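PDB 6RPP: cell division control protein, which is an intein within an archaeal replicative (MCM) helicase that probably excises itself by protein splicing and joins the flanking sequences. Local coordinates for residues E10-N15 against N157-G162; A71-A76 against D144-D149; T75-M80 against R92-H97; K84-K89 against E133-L138. The protein carries 2 engineered substitutions. All coordinates share one frame; numbering follows the deposited sequence.

Contact 1: residues E10-N15 against N157-G162; sequences EVVLGN and NFLANG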
# COMPACT_ATOMS: atom_id res chain seq x y z
N GLU A 10 -5.92 1.89 5.74
CA GLU A 10 -5.46 2.13 7.11
C GLU A 10 -4.16 1.36 7.40
O GLU A 10 -4.13 0.12 7.37
CB GLU A 10 -6.55 1.73 8.11
CG GLU A 10 -7.77 2.62 8.02
CD GLU A 10 -8.76 2.54 9.17
OE1 GLU A 10 -8.57 1.73 10.14
OE2 GLU A 10 -9.79 3.29 9.10
N VAL A 11 -3.09 2.11 7.65
CA VAL A 11 -1.76 1.55 7.92
C VAL A 11 -1.69 1.13 9.37
O VAL A 11 -2.03 1.92 10.27
CB VAL A 11 -0.68 2.60 7.64
CG1 VAL A 11 0.69 2.06 7.90
CG2 VAL A 11 -0.80 3.07 6.13
N VAL A 12 -1.26 -0.11 9.62
CA VAL A 12 -1.00 -0.56 10.99
C VAL A 12 0.34 -0.02 11.48
O VAL A 12 1.41 -0.27 10.91
CB VAL A 12 -1.07 -2.09 11.06
CG1 VAL A 12 -0.86 -2.59 12.51
CG2 VAL A 12 -2.38 -2.58 10.56
N LEU A 13 0.29 0.82 12.50
CA LEU A 13 1.50 1.36 13.08
C LEU A 13 2.04 0.41 14.15
O LEU A 13 1.29 -0.27 14.85
CB LEU A 13 1.23 2.74 13.69
CG LEU A 13 0.74 3.76 12.67
CD1 LEU A 13 0.29 5.05 13.38
CD2 LEU A 13 1.77 4.05 11.62
N GLY A 14 3.38 0.33 14.24
CA GLY A 14 3.98 -0.54 15.23
C GLY A 14 3.84 -0.05 16.64
O GLY A 14 4.16 -0.78 17.57
N ASN A 15 3.42 1.21 16.82
CA ASN A 15 3.44 1.78 18.15
C ASN A 15 2.26 2.70 18.39
O ASN A 15 2.38 3.64 19.16
CB ASN A 15 4.75 2.55 18.35
CG ASN A 15 5.02 3.62 17.25
OD1 ASN A 15 4.25 3.81 16.29
ND2 ASN A 15 6.15 4.34 17.42
N ASN A 157 7.20 -3.01 1.60
CA ASN A 157 5.80 -3.25 1.84
C ASN A 157 5.48 -2.82 3.26
O ASN A 157 6.37 -2.70 4.11
CB ASN A 157 5.45 -4.75 1.63
CG ASN A 157 5.98 -5.67 2.70
OD1 ASN A 157 5.26 -5.93 3.66
ND2 ASN A 157 7.18 -6.23 2.53
N PHE A 158 4.17 -2.61 3.49
CA PHE A 158 3.63 -2.29 4.82
C PHE A 158 2.25 -2.91 4.93
O PHE A 158 1.54 -3.04 3.92
CB PHE A 158 3.55 -0.77 5.11
CG PHE A 158 2.80 -0.00 4.04
CD1 PHE A 158 1.41 0.19 4.13
CD2 PHE A 158 3.47 0.55 2.94
CE1 PHE A 158 0.68 0.85 3.18
CE2 PHE A 158 2.76 1.23 1.94
CZ PHE A 158 1.38 1.40 2.05
N LEU A 159 1.89 -3.30 6.15
CA LEU A 159 0.56 -3.86 6.42
C LEU A 159 -0.51 -2.79 6.45
O LEU A 159 -0.42 -1.82 7.23
CB LEU A 159 0.59 -4.58 7.76
CG LEU A 159 -0.72 -5.26 8.17
CD1 LEU A 159 -1.17 -6.33 7.15
CD2 LEU A 159 -0.42 -5.88 9.58
N ALA A 160 -1.55 -2.95 5.62
CA ALA A 160 -2.67 -2.02 5.65
C ALA A 160 -3.89 -2.75 5.11
O ALA A 160 -3.79 -3.51 4.15
CB ALA A 160 -2.34 -0.78 4.79
N ASN A 161 -5.03 -2.52 5.77
CA ASN A 161 -6.30 -3.17 5.38
C ASN A 161 -6.15 -4.70 5.40
O ASN A 161 -6.82 -5.41 4.63
CB ASN A 161 -6.79 -2.68 4.02
CG ASN A 161 -7.46 -1.33 4.08
OD1 ASN A 161 -7.23 -0.57 5.01
ND2 ASN A 161 -8.31 -1.04 3.11
N GLY A 162 -5.26 -5.20 6.27
CA GLY A 162 -5.01 -6.62 6.37
C GLY A 162 -4.21 -7.23 5.23
O GLY A 162 -4.12 -8.46 5.17
O HOH W 1 2.02 -1.47 8.62
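Two side-chain pairs meet differently where strand 10-11 approaches strand 157-160, one crossing and one running alongside. Val11 crosses Phe158 at about a right angle: its CG2, anti to its own carbonyl carbon, reaches CE1 of the Phe158 ring at 4.0 Å. Phe158 holds its ring by the crowded torsion, CG between backbone N and carbonyl carbon, and Ile21 of helix 21-35 packs against both residues. Val12 and Leu159 instead lie side by side and point the same way, Val12 CG2 resting 4.0 Å from Leu159 CG; Tyr54 and Phe164 adjoin this pair. Between the pairs the backbones form a single bridge, Val11 with Ala160, in which Val12 N donates almost straight (168°) to Leu159 O at 3.1 Å. Asn161 then grips Glu10 twice. Its OD1 receives Glu10 N at 2.9 Å along a line bent by only 8° from straight, though the donor stands above the amide plane, while Asn161 N returns a more bent bond to Glu10 O at 3.2 Å. The other end of that amide, ND2, binds Arg90 O, so both ends of the flat group are held and its rotation is fixed. The carboxylate of Glu10 leads away to a salt bridge with Arg18. A water lies 2.7 Å from Val12 O and 2.8 Å from Leu159 O, placed to donate to either. Three direct bonds and one water thus serve the backbones of Glu10, Val12 and Leu159 beside two apolar pairs, and the Asn161 amide takes over where strand pairing stops.

Contact 2: residues A71-A76 against D144-D149; sequences AWKRTA and DPWVYD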
# COMPACT_ATOMS: atom_id res chain seq x y z
N ALA A 71 6.92 9.84 2.50
CA ALA A 71 5.49 9.91 2.23
C ALA A 71 5.28 10.48 0.83
O ALA A 71 5.88 11.50 0.47
CB ALA A 71 4.80 10.80 3.25
N TRP A 72 4.41 9.83 0.05
CA TRP A 72 4.14 10.17 -1.33
C TRP A 72 2.69 10.55 -1.54
O TRP A 72 1.80 9.83 -1.09
CB TRP A 72 4.43 8.96 -2.24
CG TRP A 72 5.81 8.77 -2.51
CD1 TRP A 72 6.67 7.86 -1.92
CD2 TRP A 72 6.59 9.51 -3.45
NE1 TRP A 72 7.93 8.01 -2.45
CE2 TRP A 72 7.90 8.99 -3.40
CE3 TRP A 72 6.30 10.53 -4.35
CZ2 TRP A 72 8.92 9.48 -4.21
CZ3 TRP A 72 7.31 11.01 -5.16
CH2 TRP A 72 8.60 10.49 -5.08
N LYS A 73 2.46 11.65 -2.23
CA LYS A 73 1.11 12.08 -2.62
C LYS A 73 1.12 12.29 -4.12
O LYS A 73 1.89 13.11 -4.60
CB LYS A 73 0.76 13.41 -1.94
CG LYS A 73 -0.53 14.14 -2.43
CD LYS A 73 -0.69 15.46 -1.76
CE LYS A 73 -2.08 16.20 -2.09
NZ LYS A 73 -2.23 17.30 -1.22
N ARG A 74 0.26 11.59 -4.85
CA ARG A 74 0.31 11.63 -6.30
C ARG A 74 -1.08 11.88 -6.86
O ARG A 74 -2.09 11.49 -6.27
CB ARG A 74 0.90 10.34 -6.92
CG ARG A 74 2.36 10.06 -6.50
CD ARG A 74 3.09 9.20 -7.53
NE ARG A 74 4.19 8.44 -6.93
CZ ARG A 74 5.48 8.70 -7.14
NH1 ARG A 74 5.83 9.69 -7.95
NH2 ARG A 74 6.41 7.96 -6.55
N THR A 75 -1.13 12.48 -8.05
CA THR A 75 -2.40 12.62 -8.74
C THR A 75 -3.04 11.25 -8.99
O THR A 75 -2.40 10.32 -9.50
CB THR A 75 -2.19 13.37 -10.06
OG1 THR A 75 -1.56 14.63 -9.78
CG2 THR A 75 -3.49 13.64 -10.78
N ALA A 76 -4.31 11.15 -8.68
CA ALA A 76 -5.01 9.91 -8.95
C ALA A 76 -5.09 9.67 -10.47
O ALA A 76 -5.30 10.60 -11.27
CB ALA A 76 -6.41 9.95 -8.35
N ASP A 144 -11.93 10.94 -5.14
CA ASP A 144 -10.81 11.62 -4.50
C ASP A 144 -9.67 11.71 -5.51
O ASP A 144 -9.26 10.68 -6.07
CB ASP A 144 -10.40 10.79 -3.27
CG ASP A 144 -9.32 11.40 -2.46
OD1 ASP A 144 -8.59 12.32 -2.90
OD2 ASP A 144 -9.15 10.85 -1.34
N PRO A 145 -9.18 12.89 -5.82
CA PRO A 145 -8.21 13.03 -6.93
C PRO A 145 -6.76 12.84 -6.51
O PRO A 145 -5.86 13.13 -7.32
CB PRO A 145 -8.48 14.45 -7.42
CG PRO A 145 -8.75 15.18 -6.14
CD PRO A 145 -9.66 14.21 -5.35
N TRP A 146 -6.53 12.25 -5.33
CA TRP A 146 -5.18 11.98 -4.88
C TRP A 146 -5.04 10.54 -4.45
O TRP A 146 -6.00 9.93 -3.99
CB TRP A 146 -4.81 12.87 -3.69
CG TRP A 146 -4.88 14.30 -4.01
CD1 TRP A 146 -5.88 15.18 -3.63
CD2 TRP A 146 -3.93 15.08 -4.73
NE1 TRP A 146 -5.63 16.41 -4.12
CE2 TRP A 146 -4.44 16.40 -4.81
CE3 TRP A 146 -2.70 14.79 -5.36
CZ2 TRP A 146 -3.73 17.46 -5.42
CZ3 TRP A 146 -2.02 15.82 -5.99
CH2 TRP A 146 -2.54 17.14 -6.02
N VAL A 147 -3.84 10.00 -4.62
CA VAL A 147 -3.50 8.67 -4.09
C VAL A 147 -2.17 8.75 -3.33
O VAL A 147 -1.40 9.71 -3.46
CB VAL A 147 -3.41 7.61 -5.20
CG1 VAL A 147 -4.85 7.39 -5.77
CG2 VAL A 147 -2.54 8.07 -6.33
N TYR A 148 -1.86 7.66 -2.58
CA TYR A 148 -0.84 7.80 -1.53
C TYR A 148 0.07 6.58 -1.46
O TYR A 148 -0.34 5.45 -1.76
CB TYR A 148 -1.52 7.96 -0.19
CG TYR A 148 -2.36 9.24 -0.15
CD1 TYR A 148 -1.75 10.43 0.15
CD2 TYR A 148 -3.73 9.24 -0.47
CE1 TYR A 148 -2.47 11.59 0.16
CE2 TYR A 148 -4.49 10.43 -0.45
CZ TYR A 148 -3.81 11.59 -0.14
OH TYR A 148 -4.57 12.75 -0.15
N ASP A 149 1.28 6.78 -0.97
CA ASP A 149 2.17 5.63 -0.81
C ASP A 149 3.18 6.00 0.26
O ASP A 149 3.30 7.16 0.65
CB ASP A 149 2.88 5.32 -2.13
CG ASP A 149 3.61 3.99 -2.13
OD1 ASP A 149 3.19 3.10 -1.35
OD2 ASP A 149 4.58 3.91 -2.92
O HOH W 2 4.49 5.47 -5.25
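An edge of the four-stranded antiparallel sheet is built here, strand 63-75 pairing with the outermost strand 146-151. Arg74 and Val147 form a hydrogen-bonded pair: Val147 N reaches Arg74 O at 2.8 Å, nearly along the C=O axis, and Arg74 N answers to Val147 O at 2.9 Å. Trp72 and Asp149 repeat the pattern, and past the strand end Ala76 N still binds Pro145 O at 2.9 Å. Asp144 OD1 accepts from Trp146 N in an Asx turn leading into the strand. The extended Lys73 chain, CG anti to the backbone N, crosses the Trp146 indole obliquely and lays CE over one face, 3.5 Å from the centroid of the six-membered ring. Lys73 NZ, 4.5 Å from the same centroid, makes a cation-pi contact and goes on to a salt bridge with Glu26 of helix 21-35. An alanine in place of Trp146 would probably cost Lys73 this ring face and loosen the hold on its ammonium group. The sheet face bearing Trp72 and Arg74 brings two flat groups of one strand together: Trp72 CE3 sits 3.3 Å above the Arg74 guanidinium plane, over its centre, and Arg74 NH2 lies toward the Trp72 rim. A water donates to Asp149 OD2 at 2.8 Å and accepts a weak bond from Arg74 NH2. Antiparallel pairing with an edge strand closing the sheet fits the beta-rich HINT fold of inteins.

Contact 3: residues T75-M80 against R92-H97; sequences TAPKKM and RVTPTH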
# COMPACT_ATOMS: atom_id res chain seq x y z
N THR A 75 -1.13 12.48 -8.05
CA THR A 75 -2.40 12.62 -8.74
C THR A 75 -3.04 11.25 -8.99
O THR A 75 -2.40 10.32 -9.50
CB THR A 75 -2.19 13.37 -10.06
OG1 THR A 75 -1.56 14.63 -9.78
CG2 THR A 75 -3.49 13.64 -10.78
N ALA A 76 -4.31 11.15 -8.68
CA ALA A 76 -5.01 9.91 -8.95
C ALA A 76 -5.09 9.67 -10.47
O ALA A 76 -5.30 10.60 -11.27
CB ALA A 76 -6.41 9.95 -8.35
N PRO A 77 -4.96 8.42 -10.90
CA PRO A 77 -5.26 8.10 -12.30
C PRO A 77 -6.76 8.22 -12.65
O PRO A 77 -7.61 8.47 -11.76
CB PRO A 77 -4.76 6.65 -12.42
CG PRO A 77 -4.91 6.07 -11.05
CD PRO A 77 -4.53 7.23 -10.10
N LYS A 78 -7.08 8.08 -13.94
CA LYS A 78 -8.45 8.26 -14.36
C LYS A 78 -9.34 7.14 -13.85
O LYS A 78 -10.55 7.34 -13.68
CB LYS A 78 -8.49 8.37 -15.88
CG LYS A 78 -7.81 9.62 -16.46
CD LYS A 78 -8.52 10.90 -16.01
CE LYS A 78 -8.21 12.10 -16.92
NZ LYS A 78 -8.92 13.36 -16.46
N LYS A 79 -8.76 5.95 -13.61
CA LYS A 79 -9.47 4.77 -13.11
C LYS A 79 -8.71 4.21 -11.93
O LYS A 79 -7.49 4.31 -11.87
CB LYS A 79 -9.64 3.64 -14.20
CG LYS A 79 -10.35 4.17 -15.43
CD LYS A 79 -10.71 3.13 -16.46
CE LYS A 79 -11.95 3.57 -17.27
NZ LYS A 79 -12.87 4.50 -16.54
N MET A 80 -9.46 3.60 -10.99
CA MET A 80 -8.89 2.89 -9.84
C MET A 80 -9.49 1.49 -9.77
O MET A 80 -10.41 1.15 -10.49
CB MET A 80 -9.14 3.64 -8.51
CG MET A 80 -8.56 5.08 -8.38
SD MET A 80 -6.81 4.95 -7.93
CE MET A 80 -6.93 4.42 -6.19
N ARG A 92 -8.40 -0.30 -2.16
CA ARG A 92 -8.59 0.46 -3.40
C ARG A 92 -7.24 1.00 -3.81
O ARG A 92 -6.57 1.69 -3.00
CB ARG A 92 -9.62 1.58 -3.18
CG ARG A 92 -11.03 1.05 -2.84
CD ARG A 92 -12.05 2.10 -2.74
NE ARG A 92 -13.36 1.56 -2.35
CZ ARG A 92 -14.32 1.17 -3.19
NH1 ARG A 92 -14.16 1.28 -4.51
NH2 ARG A 92 -15.46 0.70 -2.69
N VAL A 93 -6.80 0.63 -5.04
CA VAL A 93 -5.43 0.90 -5.49
C VAL A 93 -5.44 1.39 -6.93
O VAL A 93 -6.41 1.18 -7.68
CB VAL A 93 -4.51 -0.33 -5.39
CG1 VAL A 93 -4.47 -0.87 -3.93
CG2 VAL A 93 -5.03 -1.45 -6.28
N THR A 94 -4.31 2.00 -7.34
CA THR A 94 -4.18 2.34 -8.74
C THR A 94 -4.04 1.07 -9.60
O THR A 94 -3.63 -0.00 -9.12
CB THR A 94 -2.97 3.24 -8.98
OG1 THR A 94 -1.79 2.51 -8.62
CG2 THR A 94 -3.05 4.50 -8.13
N PRO A 95 -4.37 1.16 -10.88
CA PRO A 95 -4.34 -0.06 -11.70
C PRO A 95 -2.96 -0.69 -11.83
O PRO A 95 -2.87 -1.91 -12.01
CB PRO A 95 -4.88 0.42 -13.06
CG PRO A 95 -5.77 1.60 -12.67
CD PRO A 95 -5.03 2.29 -11.57
N THR A 96 -1.88 0.09 -11.76
CA THR A 96 -0.54 -0.49 -11.85
C THR A 96 0.07 -0.82 -10.51
O THR A 96 1.20 -1.31 -10.49
CB THR A 96 0.43 0.43 -12.63
OG1 THR A 96 0.59 1.70 -11.97
CG2 THR A 96 -0.06 0.66 -14.03
N HIS A 97 -0.66 -0.63 -9.41
CA HIS A 97 -0.12 -0.97 -8.10
C HIS A 97 0.16 -2.47 -8.03
O HIS A 97 -0.76 -3.27 -8.29
CB HIS A 97 -1.14 -0.58 -7.04
CG HIS A 97 -0.73 -0.92 -5.66
ND1 HIS A 97 0.02 -0.06 -4.88
CD2 HIS A 97 -0.98 -2.01 -4.90
CE1 HIS A 97 0.29 -0.65 -3.73
NE2 HIS A 97 -0.35 -1.81 -3.69
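The truly flat groups of this contact find their partners beyond it, the Arg92 guanidinium in a cation-pi pairing with Tyr140 and the His97 ring edge-to-face with Phe99; the joining across the segments is done by Pro77, Pro95, Met80 and the Thr94 methyl. Residues Thr94 to His97 form a type I turn closed by His97 N to Thr94 O at 3.0 Å, and their sequence matches the Thr-x-x-His motif of inteins, whose histidine in relatives probably assists the first splicing step. Thr94 OG1 hydrogen-bonds Ala2 O and Ala4 N, consistent with a role in holding the N-terminal chain. Pro77 crosses Thr94 at about a right angle, its CD lying 3.7 Å from Thr94 CG2. The Pro77 ring also crosses Pro95 obliquely, Pro77 CG to Pro95 CD at 3.8 Å. Met80 folds back on itself, bent at chi2 (-82°) and chi3 (-73°), which brings SD to 3.8 Å from Thr94 CG2. Its terminal CE lies against the peptide after Val93, 3.5 Å from Val93 C, while Val147 of strand 146-151 packs nearby. An alanine at Met80 lacks the sulfur and terminal methyl that meet Thr94 and Val93, and would probably weaken the backing of the turn's first residue. The tightest approach is between ring and backbone: Pro95 CD comes within 3.2 Å of Lys79 O.

Contact 4: residues K84-K89 against E133-L138; sequences KTRGGK and EVAEIL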
# COMPACT_ATOMS: atom_id res chain seq x y z
N LYS A 84 -10.75 -7.29 -3.80
CA LYS A 84 -11.37 -7.99 -2.67
C LYS A 84 -10.87 -9.42 -2.63
O LYS A 84 -10.79 -10.08 -3.68
CB LYS A 84 -12.91 -7.99 -2.78
CG LYS A 84 -13.56 -6.61 -2.78
CD LYS A 84 -15.06 -6.73 -3.05
CE LYS A 84 -15.78 -7.37 -1.89
NZ LYS A 84 -17.28 -7.39 -2.17
N THR A 85 -10.57 -9.93 -1.42
CA THR A 85 -10.06 -11.30 -1.30
C THR A 85 -11.11 -12.22 -0.66
O THR A 85 -12.10 -11.77 -0.06
CB THR A 85 -8.79 -11.39 -0.46
OG1 THR A 85 -9.11 -11.16 0.93
CG2 THR A 85 -7.71 -10.40 -0.91
N ARG A 86 -10.90 -13.53 -0.82
CA ARG A 86 -11.83 -14.50 -0.23
C ARG A 86 -11.79 -14.45 1.29
O ARG A 86 -12.81 -14.73 1.93
CB ARG A 86 -11.53 -15.89 -0.76
CG ARG A 86 -12.11 -16.01 -2.14
CD ARG A 86 -12.06 -17.42 -2.74
NE ARG A 86 -11.52 -17.35 -4.10
CZ ARG A 86 -12.24 -17.11 -5.19
NH1 ARG A 86 -11.64 -17.04 -6.37
NH2 ARG A 86 -13.55 -16.92 -5.11
N GLY A 87 -10.64 -14.14 1.86
CA GLY A 87 -10.46 -14.03 3.28
C GLY A 87 -10.92 -12.74 3.87
O GLY A 87 -10.71 -12.50 5.07
N GLY A 88 -11.55 -11.90 3.07
CA GLY A 88 -12.29 -10.77 3.56
C GLY A 88 -11.61 -9.43 3.44
O GLY A 88 -12.19 -8.45 3.93
N LYS A 89 -10.45 -9.33 2.78
CA LYS A 89 -9.69 -8.09 2.76
C LYS A 89 -10.12 -7.25 1.57
O LYS A 89 -10.53 -7.81 0.54
CB LYS A 89 -8.18 -8.39 2.71
CG LYS A 89 -7.71 -9.33 3.84
CD LYS A 89 -8.16 -8.82 5.20
CE LYS A 89 -7.43 -9.54 6.36
NZ LYS A 89 -7.83 -10.97 6.54
N GLU A 133 -6.72 -15.98 -1.77
CA GLU A 133 -7.19 -15.82 -3.15
C GLU A 133 -7.92 -14.51 -3.37
O GLU A 133 -8.86 -14.16 -2.64
CB GLU A 133 -8.14 -16.97 -3.53
CG GLU A 133 -7.41 -18.30 -3.52
CD GLU A 133 -8.28 -19.46 -3.95
OE1 GLU A 133 -9.38 -19.22 -4.48
OE2 GLU A 133 -7.85 -20.62 -3.77
N VAL A 134 -7.55 -13.82 -4.45
CA VAL A 134 -8.41 -12.72 -4.89
C VAL A 134 -9.79 -13.28 -5.27
O VAL A 134 -9.92 -14.32 -5.95
CB VAL A 134 -7.75 -11.99 -6.08
CG1 VAL A 134 -8.70 -10.95 -6.69
CG2 VAL A 134 -6.44 -11.35 -5.65
N ALA A 135 -10.85 -12.58 -4.84
CA ALA A 135 -12.25 -12.89 -5.09
C ALA A 135 -12.79 -12.13 -6.30
O ALA A 135 -13.44 -12.73 -7.16
CB ALA A 135 -13.11 -12.59 -3.84
N GLU A 136 -12.52 -10.84 -6.38
CA GLU A 136 -13.02 -9.98 -7.44
C GLU A 136 -12.13 -8.76 -7.51
O GLU A 136 -11.60 -8.28 -6.48
CB GLU A 136 -14.48 -9.53 -7.22
CG GLU A 136 -15.56 -10.57 -7.10
CD GLU A 136 -15.93 -10.84 -5.64
OE1 GLU A 136 -15.81 -9.91 -4.81
OE2 GLU A 136 -16.33 -11.99 -5.34
N ILE A 137 -12.00 -8.22 -8.71
CA ILE A 137 -11.36 -6.93 -8.93
C ILE A 137 -12.37 -6.07 -9.68
O ILE A 137 -12.87 -6.50 -10.72
CB ILE A 137 -10.07 -7.02 -9.76
CG1 ILE A 137 -9.09 -8.03 -9.13
CG2 ILE A 137 -9.45 -5.60 -9.96
CD1 ILE A 137 -9.00 -9.32 -9.96
N LEU A 138 -12.62 -4.87 -9.18
CA LEU A 138 -13.66 -4.01 -9.76
C LEU A 138 -13.09 -2.62 -10.02
O LEU A 138 -12.66 -1.94 -9.08
CB LEU A 138 -14.87 -3.89 -8.83
CG LEU A 138 -16.01 -3.00 -9.34
CD1 LEU A 138 -16.36 -3.31 -10.80
CD2 LEU A 138 -17.24 -3.15 -8.45
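A classic beta bulge forms the tight part of this contact, where the end of strand 80-85 pairs with the long strand 128-140. Ala135 and Glu136 both face Lys84, and the single oxygen Lys84 O takes Ala135 N at 2.8 Å in its carbonyl plane and Glu136 N at a weak 3.3 Å. Lys84 N donates to Glu136 O at 3.0 Å, nearly along the C=O axis. Thr85 is buried beside the bulge, its CB near Glu133 O and its side chain on Ile121, with Ala135 CB pressed to 3.4 Å from Lys84 O. Here the chain leaves the strand: Thr85 to Gly88 is a type I turn, Arg86 N binds Glu133 O at 2.8 Å, and Thr85 OG1 takes Lys89 N while also bonding Asp132 OD2. The loose side is made of long charged chains near solvent. Arg86, bent at chi3 (-131°), turns its guanidinium so that one face lies over Ala135 CA. Its NE meets Glu133 OE1 in a salt bridge of 2.9 Å, but the two planes stand 88° apart and the N-H line is bent (133°), so one nitrogen carries the pairing rather than a flat two-pronged one. Lys84 NZ and Glu136 OE1, 3.9 Å apart, make only a long ion pair, and Arg90 brings a like charge close to the ammonium. Backbone bonds therefore probably give the contact its rigidity, whereas the charge pairs, geometrically less exact and nearer water, are likely to add a weaker, more yielding attraction.

How the contacts relate
Contact 1 joins segments near the two ends of the chain, and the other three lie within the long loop between them. Contacts 2 and 3 are neighbours, centres about 9 Å apart: they share Thr75 and Ala76, and Val147 packs on both Met80 and Thr94. Contact 4, about 23 Å between centres from contact 2, belongs with strand 90-93 of contact 3 to the six-stranded sheet, while contact 2 edges the four-stranded one. Along the chain contacts 3 and 4 alternate their segments. Contact 1 touches contact 2 through Phe158 and Asp149, and contact 4 through Lys89. Asp149 of contact 2 binds Ala168 and Thr94 of contact 3 binds Ala2, consistent with the compact HINT fold bringing the splice junctions together.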